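Local coordinates for protein fusarinine C esterase sidJ (Aspergillus fumigatus, PDB 6GUP) that hydrolyses the ester bonds of the fungal siderophore fusarinine C, releasing fusarinine and iron, but leaves triacetylfusarinine C intact, at residues A[278-283]-A[297-302]; A[284-289]-A[325-330]; A[167-172]-A[248-253]; A[267-272]-A[306-311]; A[85-90]-A[129-134]. All coordinates share one frame; numbering follows the deposited sequence.

The five contacts join strand 278-283, helices and loops of one alpha/beta-hydrolase domain. Contact 2 pairs the aspartate of a probable Ser-His-Asp triad, in the loop after the strand of contact 1, with its histidine, in the loop after strand 320-322; contacts 1 and 2 have centres 14 Å apart and join where Ser-283 OG meets Ser-326 O at 2.7 Å. Contact 3 reaches contact 1 through Phe-252, whose CD1 is 3.7 Å from Trp-302 CH2; the same ring touches contact 5, its CE1 3.7 Å from Leu-130 CD2. Contact 4 shares helix 295-307 with contact 1 and packs on the end of helix 125-134 in contact 5; its centre is about 28 Å from that of contact 2.

Contact 1 (A[278-283]-A[297-302]); sequences LMVLFS and TLLSRW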
# COMPACT_ATOMS: atom_id res chain seq x y z
N LEU A 278 5.38 8.89 27.06
CA LEU A 278 4.59 7.84 26.40
C LEU A 278 3.15 7.94 26.88
O LEU A 278 2.87 7.69 28.06
CB LEU A 278 5.15 6.45 26.71
CG LEU A 278 4.34 5.25 26.19
CD1 LEU A 278 4.26 5.25 24.66
CD2 LEU A 278 4.93 3.94 26.69
N MET A 279 2.24 8.30 25.98
CA MET A 279 0.80 8.32 26.29
C MET A 279 0.08 7.14 25.64
O MET A 279 0.11 6.99 24.42
CB MET A 279 0.15 9.63 25.84
CG MET A 279 -1.27 9.80 26.36
SD MET A 279 -1.95 11.45 26.15
CE MET A 279 -2.09 11.53 24.37
N VAL A 280 -0.56 6.32 26.46
CA VAL A 280 -1.40 5.22 25.99
C VAL A 280 -2.87 5.62 26.14
O VAL A 280 -3.30 6.03 27.21
CB VAL A 280 -1.12 3.92 26.78
CG1 VAL A 280 -2.02 2.78 26.32
CG2 VAL A 280 0.34 3.51 26.62
N LEU A 281 -3.63 5.49 25.05
CA LEU A 281 -5.06 5.79 25.03
C LEU A 281 -5.86 4.52 24.77
O LEU A 281 -6.04 4.12 23.61
CB LEU A 281 -5.37 6.85 23.96
CG LEU A 281 -4.69 8.21 24.10
CD1 LEU A 281 -5.02 9.08 22.89
CD2 LEU A 281 -5.09 8.91 25.39
N PHE A 282 -6.32 3.88 25.84
CA PHE A 282 -7.22 2.73 25.73
C PHE A 282 -8.62 3.17 25.35
O PHE A 282 -9.03 4.30 25.64
CB PHE A 282 -7.30 1.93 27.04
CG PHE A 282 -6.26 0.85 27.21
CD1 PHE A 282 -5.50 0.35 26.14
CD2 PHE A 282 -6.08 0.29 28.47
CE1 PHE A 282 -4.56 -0.65 26.35
CE2 PHE A 282 -5.14 -0.72 28.67
CZ PHE A 282 -4.39 -1.19 27.61
N SER A 283 -9.36 2.25 24.74
CA SER A 283 -10.76 2.45 24.41
C SER A 283 -11.61 1.74 25.48
O SER A 283 -11.44 0.55 25.71
CB SER A 283 -11.05 1.91 23.01
OG SER A 283 -10.48 2.75 22.03
N THR A 297 -5.64 -2.30 35.65
CA THR A 297 -4.47 -3.08 36.08
C THR A 297 -3.42 -3.13 34.97
O THR A 297 -2.24 -2.95 35.23
CB THR A 297 -4.86 -4.52 36.49
OG1 THR A 297 -5.86 -4.47 37.51
CG2 THR A 297 -3.65 -5.30 37.01
N LEU A 298 -3.87 -3.35 33.73
CA LEU A 298 -2.97 -3.44 32.58
C LEU A 298 -2.17 -2.15 32.35
O LEU A 298 -0.96 -2.21 32.13
CB LEU A 298 -3.76 -3.81 31.31
CG LEU A 298 -2.96 -4.11 30.03
CD1 LEU A 298 -1.93 -5.20 30.26
CD2 LEU A 298 -3.91 -4.51 28.91
N LEU A 299 -2.84 -1.00 32.42
CA LEU A 299 -2.17 0.31 32.27
C LEU A 299 -1.17 0.61 33.39
O LEU A 299 -0.09 1.14 33.13
CB LEU A 299 -3.18 1.47 32.17
CG LEU A 299 -3.93 1.68 30.85
CD1 LEU A 299 -4.83 2.91 30.95
CD2 LEU A 299 -2.99 1.82 29.66
N SER A 300 -1.53 0.28 34.63
CA SER A 300 -0.65 0.49 35.79
C SER A 300 0.60 -0.39 35.73
O SER A 300 1.69 0.05 36.10
CB SER A 300 -1.39 0.26 37.11
OG SER A 300 -1.95 -1.04 37.17
N ARG A 301 0.44 -1.62 35.25
CA ARG A 301 1.57 -2.53 35.05
C ARG A 301 2.50 -2.06 33.92
O ARG A 301 3.72 -2.19 34.04
CB ARG A 301 1.09 -3.96 34.79
CG ARG A 301 0.44 -4.60 36.01
CD ARG A 301 0.02 -6.03 35.75
NE ARG A 301 1.19 -6.90 35.64
CZ ARG A 301 1.48 -7.72 34.62
NH1 ARG A 301 0.68 -7.86 33.57
NH2 ARG A 301 2.61 -8.43 34.68
N TRP A 302 1.93 -1.50 32.85
CA TRP A 302 2.73 -0.87 31.80
C TRP A 302 3.43 0.39 32.30
O TRP A 302 4.59 0.63 31.99
CB TRP A 302 1.89 -0.54 30.56
CG TRP A 302 1.35 -1.73 29.81
CD1 TRP A 302 1.66 -3.05 30.01
CD2 TRP A 302 0.45 -1.69 28.70
NE1 TRP A 302 0.98 -3.83 29.11
CE2 TRP A 302 0.23 -3.03 28.29
CE3 TRP A 302 -0.21 -0.66 28.02
CZ2 TRP A 302 -0.62 -3.36 27.23
CZ3 TRP A 302 -1.06 -0.99 26.96
CH2 TRP A 302 -1.25 -2.33 26.58
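Leu-298 meets Phe-282 first, its CD2 touching Phe-282 CZ at 3.6 Å; CG of this leucine is anti to the backbone N. Residues 297-302 of the helix run nearly antiparallel (168°) to strand 278-283. Next comes Leu-299, whose branched end slides past both Val-280 and Phe-282: CD2 lies over one face of the phenyl ring, 3.8 Å from its centroid and 25° off the normal, a CH-pi contact, and also reaches Val-280 CG1 at 3.6 Å. A leucine suits this place because one methyl can serve a ring and a valine together. One turn after Leu-298, Trp-302 brings the far rim of its indole, CZ3 and CH2, to Phe-282; CZ3 is 3.4 Å from Phe-282 CZ, with the planes 62° apart. Val-280 CG1 meets the same indole at its edge, in plane, 3.9 Å from CZ3. Phe-265 stacks on Trp-302, and Ile-321 of the next strand touches Phe-282 and Leu-299. Strand, helix and strand 320-322 form a beta-alpha-beta unit of the hydrolase sheet. No hydrogen bond crosses between the segments, so helix and strand are joined by buried apolar side chains alone, and shape rather than polarity sets how they fit.

Contact 2 (A[284-289]-A[325-330]); sequences GADQSV and ASHALS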
# COMPACT_ATOMS: atom_id res chain seq x y z
N GLY A 284 -12.48 2.50 26.14
CA GLY A 284 -13.29 1.99 27.26
C GLY A 284 -14.29 0.92 26.90
O GLY A 284 -14.56 0.02 27.70
N ALA A 285 -14.85 1.01 25.69
CA ALA A 285 -15.76 0.00 25.16
C ALA A 285 -15.10 -0.78 24.01
O ALA A 285 -15.76 -1.10 23.02
CB ALA A 285 -17.05 0.67 24.68
N ASP A 286 -13.81 -1.07 24.16
CA ASP A 286 -13.06 -1.80 23.14
C ASP A 286 -13.61 -3.22 23.04
O ASP A 286 -13.49 -4.02 23.97
CB ASP A 286 -11.56 -1.83 23.44
CG ASP A 286 -10.72 -2.21 22.23
OD1 ASP A 286 -11.07 -3.18 21.53
OD2 ASP A 286 -9.70 -1.54 21.98
N GLN A 287 -14.22 -3.50 21.89
CA GLN A 287 -14.84 -4.80 21.62
C GLN A 287 -13.83 -5.93 21.36
O GLN A 287 -14.21 -7.09 21.38
CB GLN A 287 -15.87 -4.69 20.48
CG GLN A 287 -15.33 -4.51 19.06
CD GLN A 287 -14.78 -3.12 18.75
OE1 GLN A 287 -14.82 -2.21 19.59
NE2 GLN A 287 -14.27 -2.95 17.54
N SER A 288 -12.57 -5.58 21.08
CA SER A 288 -11.50 -6.57 20.88
C SER A 288 -10.88 -7.08 22.19
O SER A 288 -10.24 -8.13 22.19
CB SER A 288 -10.39 -5.99 20.01
OG SER A 288 -10.88 -5.60 18.74
N VAL A 289 -11.07 -6.36 23.29
CA VAL A 289 -10.46 -6.71 24.57
C VAL A 289 -11.45 -7.56 25.37
O VAL A 289 -12.60 -7.15 25.54
CB VAL A 289 -10.06 -5.45 25.37
CG1 VAL A 289 -9.42 -5.83 26.70
CG2 VAL A 289 -9.12 -4.59 24.54
N ALA A 325 -15.47 4.56 24.18
CA ALA A 325 -14.79 4.48 22.89
C ALA A 325 -14.70 3.03 22.44
O ALA A 325 -14.44 2.15 23.26
CB ALA A 325 -13.39 5.08 22.98
N SER A 326 -14.91 2.79 21.15
CA SER A 326 -14.71 1.48 20.55
C SER A 326 -13.25 1.41 20.11
O SER A 326 -12.50 2.37 20.27
CB SER A 326 -15.66 1.27 19.36
OG SER A 326 -15.34 2.13 18.28
N HIS A 327 -12.84 0.26 19.56
CA HIS A 327 -11.45 0.04 19.16
C HIS A 327 -10.94 1.09 18.17
O HIS A 327 -9.90 1.71 18.41
CB HIS A 327 -11.28 -1.36 18.56
CG HIS A 327 -9.86 -1.69 18.22
ND1 HIS A 327 -8.91 -1.98 19.18
CD2 HIS A 327 -9.22 -1.77 17.03
CE1 HIS A 327 -7.76 -2.23 18.59
NE2 HIS A 327 -7.91 -2.11 17.29
N ALA A 328 -11.67 1.27 17.08
CA ALA A 328 -11.31 2.22 16.02
C ALA A 328 -12.15 3.51 16.03
O ALA A 328 -11.88 4.41 15.23
CB ALA A 328 -11.42 1.54 14.66
N LEU A 329 -13.15 3.60 16.91
CA LEU A 329 -14.02 4.78 17.03
C LEU A 329 -14.71 5.11 15.69
O LEU A 329 -14.86 6.28 15.32
CB LEU A 329 -13.23 5.99 17.57
CG LEU A 329 -12.56 5.85 18.95
CD1 LEU A 329 -11.23 5.12 18.89
CD2 LEU A 329 -12.36 7.22 19.59
N SER A 330 -15.14 4.07 14.98
CA SER A 330 -15.61 4.18 13.59
C SER A 330 -17.05 4.67 13.44
O SER A 330 -17.38 5.33 12.44
CB SER A 330 -15.50 2.82 12.89
OG SER A 330 -14.22 2.25 13.06
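His-327 and Asp-286 meet through a nearly straight hydrogen bond: ND1 donates to OD2 at 2.9 Å with an angle of 162°. The acceptor lies in the imidazole plane, and the N-H reaches OD2 on its syn side. CG of each residue is anti to its backbone N (chi1 -176° for His-327), and the two side chains lie side by side, pointing the same way. The other carboxylate oxygen, OD1, accepts from Ser-288 N at 2.9 Å, an Asx turn, so both oxygens of the buried aspartate have a donor. The chain of Gln-287 bends at chi2, and its OE1 accepts from His-327 N at 3.2 Å; the amide thus satisfies the backbone N-H of the very residue whose ring Asp-286 holds. Ala-285 N donates to Ala-325 O at 2.7 Å; alanine suits the place because its CB already lies close, 3.3 Å, to that oxygen. Ser-288 OG lies over one face of the imidazole, 4.1 Å from His-327 CG. The other ring nitrogen, NE2, bonds to Ser-123 OG on what is probably a nucleophile elbow. With ND1 donating to the carboxylate, the geometry is consistent with a Ser-His-Asp charge relay, in which Asp-286 would orient the imidazole toward the serine.

Contact 3 (A[167-172]-A[248-253]); sequences SDREAI and EDDLFS
Ser-167 and Ser-253 meet through their hydroxyls, Ser-167 OG donating to Ser-253 OG at 2.7 Å. The hydrogen bonds form a chain: Ser-253 OG in turn donates to Asp-250 OD1, while Ser-167 OG accepts from Glu-170 N at 3.0 Å and 170°. The last bond makes Ser-167 the N-cap of helix 168-178. Its OG is anti to the backbone N (chi1 169°), and serine suits the position because one small hydroxyl can accept from the helix and donate across the contact. This helix follows strand 159-163 of the alpha/beta-hydrolase sheet, and its cap is thereby tied to the long loop between helices 231-238 and 258-262. A water links the two backbones as well, accepting from Ser-167 N and donating to Phe-252 O at 2.7 Å. Among the charged groups, Arg-169, extended as far as NE, sends NH2 to Ser-253 OG in a weak bond of 3.1 Å; its stronger partner is the salt-bridged Asp-255. Asp-250 OD2 lies 4.2 Å from Arg-169 NH2 and well out of the guanidinium plane, so only charge attraction is possible. In the packing, Glu-170 lays OE1 3.6 Å from Ser-253 CA, while its OE2 bonds to Ser-254 OG.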
# COMPACT_ATOMS: atom_id res chain seq x y z
N SER A 167 -3.89 -6.81 22.29
CA SER A 167 -3.34 -8.12 21.96
C SER A 167 -4.24 -8.83 20.94
O SER A 167 -5.42 -9.07 21.21
CB SER A 167 -3.20 -8.99 23.22
OG SER A 167 -2.91 -10.34 22.89
N ASP A 168 -3.67 -9.16 19.78
CA ASP A 168 -4.36 -9.97 18.76
C ASP A 168 -4.65 -11.37 19.29
O ASP A 168 -5.72 -11.92 19.01
CB ASP A 168 -3.53 -10.07 17.48
CG ASP A 168 -3.49 -8.78 16.69
OD1 ASP A 168 -4.56 -8.14 16.50
OD2 ASP A 168 -2.39 -8.39 16.23
N ARG A 169 -3.70 -11.93 20.03
CA ARG A 169 -3.88 -13.23 20.69
C ARG A 169 -5.12 -13.23 21.59
O ARG A 169 -5.96 -14.12 21.48
CB ARG A 169 -2.63 -13.60 21.50
CG ARG A 169 -2.87 -14.65 22.57
CD ARG A 169 -1.61 -15.02 23.32
NE ARG A 169 -1.97 -15.84 24.49
CZ ARG A 169 -2.15 -15.39 25.74
NH1 ARG A 169 -2.49 -16.27 26.68
NH2 ARG A 169 -1.97 -14.12 26.07
N GLU A 170 -5.21 -12.24 22.47
CA GLU A 170 -6.36 -12.12 23.38
C GLU A 170 -7.65 -11.71 22.67
O GLU A 170 -8.74 -12.04 23.14
CB GLU A 170 -6.06 -11.17 24.54
CG GLU A 170 -5.14 -11.79 25.58
CD GLU A 170 -5.01 -10.96 26.84
OE1 GLU A 170 -4.85 -9.72 26.72
OE2 GLU A 170 -5.06 -11.54 27.94
N ALA A 171 -7.54 -10.99 21.55
CA ALA A 171 -8.69 -10.67 20.71
C ALA A 171 -9.31 -11.92 20.08
O ALA A 171 -10.53 -12.03 19.99
CB ALA A 171 -8.32 -9.66 19.63
N ILE A 172 -8.46 -12.86 19.65
CA ILE A 172 -8.92 -14.13 19.09
C ILE A 172 -9.58 -15.01 20.18
O ILE A 172 -10.61 -15.63 19.92
CB ILE A 172 -7.77 -14.89 18.37
CG1 ILE A 172 -7.37 -14.11 17.11
CG2 ILE A 172 -8.21 -16.30 17.98
CD1 ILE A 172 -6.07 -14.57 16.46
N GLU A 248 6.87 -12.04 18.89
CA GLU A 248 7.18 -10.66 18.50
C GLU A 248 5.95 -9.74 18.56
O GLU A 248 6.04 -8.61 19.03
CB GLU A 248 7.77 -10.64 17.08
CG GLU A 248 8.07 -9.26 16.52
CD GLU A 248 8.58 -9.30 15.10
OE1 GLU A 248 7.80 -9.67 14.20
OE2 GLU A 248 9.76 -8.94 14.87
N ASP A 249 4.82 -10.24 18.06
CA ASP A 249 3.57 -9.47 18.03
C ASP A 249 2.96 -9.29 19.42
O ASP A 249 2.37 -8.25 19.70
CB ASP A 249 2.53 -10.16 17.13
CG ASP A 249 2.99 -10.26 15.69
OD1 ASP A 249 3.65 -9.33 15.19
OD2 ASP A 249 2.67 -11.29 15.04
N ASP A 250 3.11 -10.30 20.28
CA ASP A 250 2.43 -10.33 21.57
C ASP A 250 3.12 -9.43 22.61
O ASP A 250 3.80 -9.90 23.53
CB ASP A 250 2.33 -11.79 22.06
CG ASP A 250 1.37 -11.95 23.23
OD1 ASP A 250 0.47 -11.10 23.39
OD2 ASP A 250 1.51 -12.95 23.97
N LEU A 251 2.94 -8.12 22.43
CA LEU A 251 3.49 -7.10 23.32
C LEU A 251 2.48 -6.65 24.38
O LEU A 251 2.88 -6.21 25.46
CB LEU A 251 3.94 -5.88 22.51
CG LEU A 251 5.08 -6.10 21.51
CD1 LEU A 251 5.19 -4.93 20.55
CD2 LEU A 251 6.41 -6.32 22.24
N PHE A 252 1.18 -6.77 24.08
CA PHE A 252 0.12 -6.13 24.87
C PHE A 252 -0.85 -7.09 25.57
O PHE A 252 -1.92 -6.66 26.02
CB PHE A 252 -0.66 -5.17 23.96
CG PHE A 252 0.21 -4.19 23.21
CD1 PHE A 252 1.07 -3.34 23.91
CD2 PHE A 252 0.16 -4.10 21.82
CE1 PHE A 252 1.87 -2.43 23.23
CE2 PHE A 252 0.96 -3.19 21.14
CZ PHE A 252 1.82 -2.36 21.85
N SER A 253 -0.48 -8.37 25.71
CA SER A 253 -1.32 -9.34 26.43
C SER A 253 -1.31 -9.06 27.94
O SER A 253 -0.28 -8.72 28.51
CB SER A 253 -0.88 -10.78 26.17
OG SER A 253 -1.43 -11.26 24.96
O HOH W 1 -4.46 -6.25 25.16

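Contact 4 (A[267-272]-A[306-311]); sequences MIREQG and TDHNGE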
# COMPACT_ATOMS: atom_id res chain seq x y z
N MET A 267 12.53 -1.39 28.59
CA MET A 267 13.66 -1.00 27.73
C MET A 267 13.52 0.38 27.06
O MET A 267 14.46 0.82 26.40
CB MET A 267 13.92 -2.08 26.67
CG MET A 267 14.42 -3.40 27.23
SD MET A 267 15.98 -3.31 28.15
CE MET A 267 17.11 -2.76 26.87
N ILE A 268 12.39 1.06 27.24
CA ILE A 268 12.20 2.40 26.67
C ILE A 268 13.23 3.38 27.26
O ILE A 268 13.84 4.16 26.52
CB ILE A 268 10.76 2.94 26.87
CG1 ILE A 268 9.76 2.10 26.05
CG2 ILE A 268 10.64 4.40 26.45
CD1 ILE A 268 8.31 2.31 26.41
N ARG A 269 13.42 3.34 28.57
CA ARG A 269 14.43 4.17 29.24
C ARG A 269 15.86 3.85 28.79
O ARG A 269 16.68 4.77 28.63
CB ARG A 269 14.34 4.02 30.77
CG ARG A 269 15.20 5.02 31.54
CD ARG A 269 15.15 4.81 33.04
NE ARG A 269 15.61 3.48 33.44
CZ ARG A 269 15.72 3.06 34.70
NH1 ARG A 269 15.44 3.86 35.73
NH2 ARG A 269 16.14 1.82 34.94
N GLU A 270 16.15 2.57 28.58
CA GLU A 270 17.52 2.12 28.31
C GLU A 270 18.03 2.47 26.91
O GLU A 270 19.19 2.84 26.76
CB GLU A 270 17.65 0.60 28.54
CG GLU A 270 17.19 0.09 29.90
CD GLU A 270 17.85 0.80 31.07
OE1 GLU A 270 19.07 1.06 31.01
OE2 GLU A 270 17.14 1.09 32.07
N GLN A 271 17.17 2.36 25.90
CA GLN A 271 17.57 2.63 24.51
C GLN A 271 17.74 4.12 24.19
O GLN A 271 18.46 4.47 23.25
CB GLN A 271 16.58 2.00 23.52
CG GLN A 271 16.39 0.49 23.64
CD GLN A 271 17.65 -0.32 23.39
OE1 GLN A 271 18.61 0.15 22.77
NE2 GLN A 271 17.64 -1.56 23.86
N GLY A 272 17.08 4.99 24.96
CA GLY A 272 17.25 6.44 24.82
C GLY A 272 16.64 7.06 23.58
O GLY A 272 17.15 8.06 23.07
N THR A 306 7.35 0.78 32.50
CA THR A 306 7.92 1.94 31.79
C THR A 306 8.73 2.85 32.72
O THR A 306 9.83 3.28 32.37
CB THR A 306 6.82 2.78 31.11
OG1 THR A 306 6.02 1.94 30.27
CG2 THR A 306 7.41 3.90 30.26
N ASP A 307 8.17 3.15 33.89
CA ASP A 307 8.80 4.06 34.87
C ASP A 307 9.76 3.37 35.85
O ASP A 307 10.36 4.05 36.69
CB ASP A 307 7.72 4.82 35.66
CG ASP A 307 7.01 5.88 34.83
OD1 ASP A 307 7.44 6.17 33.69
OD2 ASP A 307 6.01 6.43 35.32
N HIS A 308 9.91 2.04 35.75
CA HIS A 308 10.78 1.26 36.64
C HIS A 308 10.42 1.46 38.12
O HIS A 308 11.29 1.66 38.97
CB HIS A 308 12.26 1.55 36.36
CG HIS A 308 12.70 1.13 34.99
ND1 HIS A 308 13.44 -0.02 34.77
CD2 HIS A 308 12.50 1.68 33.78
CE1 HIS A 308 13.68 -0.14 33.48
NE2 HIS A 308 13.12 0.88 32.85
N ASN A 309 9.11 1.40 38.41
CA ASN A 309 8.56 1.53 39.76
C ASN A 309 8.95 2.85 40.45
O ASN A 309 9.44 2.85 41.58
CB ASN A 309 8.95 0.32 40.62
CG ASN A 309 8.55 -1.00 39.99
OD1 ASN A 309 7.37 -1.27 39.76
ND2 ASN A 309 9.54 -1.85 39.71
N GLY A 310 8.73 3.96 39.74
CA GLY A 310 8.99 5.30 40.28
C GLY A 310 10.39 5.86 40.11
O GLY A 310 10.65 6.99 40.53
N GLU A 311 11.30 5.09 39.50
CA GLU A 311 12.66 5.56 39.23
C GLU A 311 12.70 6.61 38.11
O GLU A 311 13.54 7.51 38.14
CB GLU A 311 13.59 4.39 38.88
CG GLU A 311 13.85 3.44 40.04
CD GLU A 311 14.64 2.21 39.65
OE1 GLU A 311 15.35 2.24 38.63
OE2 GLU A 311 14.54 1.19 40.37
O HOH W 2 11.48 2.10 30.39
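Ile-268 and Thr-306 bring the two backbones closest, their CA atoms 6.7 Å apart, where a short, weakly bonded helix meets the end of helix 295-307. This is the C-terminal end of the helix in a beta-alpha-beta unit of the alpha/beta-hydrolase fold, and His-308, with positive phi, is the first residue to leave it. The central pairing is a stack: the guanidinium of Arg-269 lies flat on the imidazole of His-308, centres 3.6 Å apart and planes at 14°. Arginine fits here because its flat end can stack on a ring while its rim still offers N-H groups in plane. NE and NH2 both grip Glu-270 OE2 side-on, NH2 at 3.1 Å, and NH1 makes a weak, long salt bridge to Glu-311 OE1 at 3.3 Å, coming from the other segment. A carboxylate at each of these edges would help balance the arginine's charge and keep the plane from turning. The bend at chi3 (60°) sets NE above His-308 CD2 and NE2. Away from the charges, Ile-268 CD1 comes loosely to Thr-306 CG2, 4.3 Å off, and Thr-306 OG1 bonds to Trp-302 O. A water accepts from Arg-269 N at 2.9 Å and lies 2.8 Å from Thr-306 O, to which it can donate.

Contact 5 (A[85-90]-A[129-134]); sequences HLDRDT and VLHYLS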
# COMPACT_ATOMS: atom_id res chain seq x y z
N HIS A 85 8.14 -9.02 11.04
CA HIS A 85 7.99 -7.79 10.26
C HIS A 85 8.34 -6.50 11.01
O HIS A 85 8.60 -5.47 10.38
CB HIS A 85 6.56 -7.70 9.69
CG HIS A 85 5.52 -7.36 10.71
ND1 HIS A 85 4.87 -8.32 11.46
CD2 HIS A 85 5.01 -6.17 11.10
CE1 HIS A 85 4.01 -7.73 12.27
NE2 HIS A 85 4.07 -6.43 12.08
N LEU A 86 8.35 -6.54 12.35
CA LEU A 86 8.55 -5.33 13.16
C LEU A 86 9.92 -4.68 13.01
O LEU A 86 10.03 -3.45 13.11
CB LEU A 86 8.26 -5.60 14.64
CG LEU A 86 6.81 -5.74 15.10
CD1 LEU A 86 6.76 -5.88 16.62
CD2 LEU A 86 5.95 -4.56 14.67
N ASP A 87 10.97 -5.47 12.79
CA ASP A 87 12.32 -4.93 12.56
C ASP A 87 12.40 -4.08 11.30
O ASP A 87 12.99 -2.99 11.31
CB ASP A 87 13.38 -6.05 12.50
CG ASP A 87 13.76 -6.60 13.87
OD1 ASP A 87 13.42 -5.99 14.91
OD2 ASP A 87 14.44 -7.65 13.91
N ARG A 88 11.80 -4.57 10.21
CA ARG A 88 11.76 -3.83 8.94
C ARG A 88 10.85 -2.60 9.02
O ARG A 88 11.19 -1.55 8.47
CB ARG A 88 11.28 -4.76 7.83
CG ARG A 88 11.43 -4.20 6.42
CD ARG A 88 10.86 -5.19 5.41
NE ARG A 88 9.47 -5.51 5.73
CZ ARG A 88 8.83 -6.65 5.45
NH1 ARG A 88 9.44 -7.65 4.82
NH2 ARG A 88 7.56 -6.79 5.82
N ASP A 89 9.70 -2.75 9.68
CA ASP A 89 8.79 -1.63 9.96
C ASP A 89 9.52 -0.48 10.64
O ASP A 89 9.42 0.68 10.23
CB ASP A 89 7.65 -2.07 10.90
CG ASP A 89 6.59 -2.87 10.19
OD1 ASP A 89 6.85 -3.39 9.09
OD2 ASP A 89 5.48 -2.97 10.74
N THR A 90 10.26 -0.84 11.68
CA THR A 90 11.04 0.09 12.48
C THR A 90 12.11 0.84 11.66
O THR A 90 12.28 2.05 11.84
CB THR A 90 11.66 -0.66 13.67
OG1 THR A 90 10.63 -0.95 14.63
CG2 THR A 90 12.71 0.14 14.34
N VAL A 129 5.50 1.25 17.38
CA VAL A 129 5.92 2.32 18.29
C VAL A 129 6.77 1.77 19.44
O VAL A 129 7.88 2.25 19.68
CB VAL A 129 4.71 3.12 18.84
CG1 VAL A 129 5.15 4.16 19.87
CG2 VAL A 129 3.96 3.80 17.71
N LEU A 130 6.25 0.75 20.13
CA LEU A 130 6.98 0.12 21.25
C LEU A 130 8.24 -0.60 20.78
O LEU A 130 9.26 -0.58 21.48
CB LEU A 130 6.06 -0.84 22.02
CG LEU A 130 6.64 -1.56 23.25
CD1 LEU A 130 7.29 -0.60 24.24
CD2 LEU A 130 5.55 -2.36 23.95
N HIS A 131 8.18 -1.23 19.61
CA HIS A 131 9.33 -1.91 19.01
C HIS A 131 10.42 -0.91 18.61
O HIS A 131 11.61 -1.17 18.82
CB HIS A 131 8.89 -2.74 17.80
CG HIS A 131 9.87 -3.78 17.37
ND1 HIS A 131 9.78 -5.10 17.78
CD2 HIS A 131 10.93 -3.73 16.53
CE1 HIS A 131 10.75 -5.80 17.22
NE2 HIS A 131 11.46 -4.99 16.46
N TYR A 132 10.01 0.23 18.05
CA TYR A 132 10.93 1.34 17.73
C TYR A 132 11.71 1.79 18.98
O TYR A 132 12.92 1.98 18.91
CB TYR A 132 10.15 2.52 17.14
CG TYR A 132 11.00 3.66 16.61
CD1 TYR A 132 11.50 4.65 17.47
CD2 TYR A 132 11.29 3.78 15.25
CE1 TYR A 132 12.27 5.69 17.00
CE2 TYR A 132 12.06 4.82 14.77
CZ TYR A 132 12.55 5.78 15.64
OH TYR A 132 13.32 6.81 15.17
N LEU A 133 11.00 1.93 20.09
CA LEU A 133 11.58 2.44 21.34
C LEU A 133 12.36 1.41 22.16
O LEU A 133 13.32 1.78 22.84
CB LEU A 133 10.48 3.05 22.22
CG LEU A 133 9.76 4.28 21.67
CD1 LEU A 133 8.59 4.65 22.56
CD2 LEU A 133 10.73 5.45 21.53
N SER A 134 11.96 0.14 22.11
CA SER A 134 12.46 -0.87 23.05
C SER A 134 13.64 -1.72 22.57
O SER A 134 14.45 -2.17 23.38
CB SER A 134 11.31 -1.80 23.46
OG SER A 134 10.84 -2.56 22.36
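Leu-86 with His-131 and Thr-90 with Tyr-132 are the nearest backbone pairs, where the first turn of helix 86-108 meets the end of helix 125-134; the short segments 86-90 and 129-134 of these helices cross at -80°, axes 9.3 Å apart. His-131 has the largest share of the contact. With CG anti to its backbone N, its ring reaches toward the other helix and lies under Leu-86, whose CB stands over the ring centre, 3.5 Å from the centroid and 7° off the normal, a CH-pi contact. Leu-86 CD1 comes to the ND1 rim of His-131, 3.3 Å from that atom. Helix 125-134 is the one that follows the probable nucleophile elbow in the alpha/beta-hydrolase fold, and its Val-129 and Leu-133 pack on strand 159-163. At the ring's edge NE2 donates to Asp-87 OD1 at 2.7 Å and 167°, with the oxygen in the ring plane and met on its anti side; histidine suits this place by offering a face to leucine and an N-H to aspartate. Thr-90 OG1 also sits at the edge, 3.4 Å from His-131 CD2. The same hydroxyl donates to Leu-86 O within its own helix. Thr-90 CG2 touches Tyr-132 CD2 at 4.0 Å, and the tyrosine's OH bonds to Met-155 O.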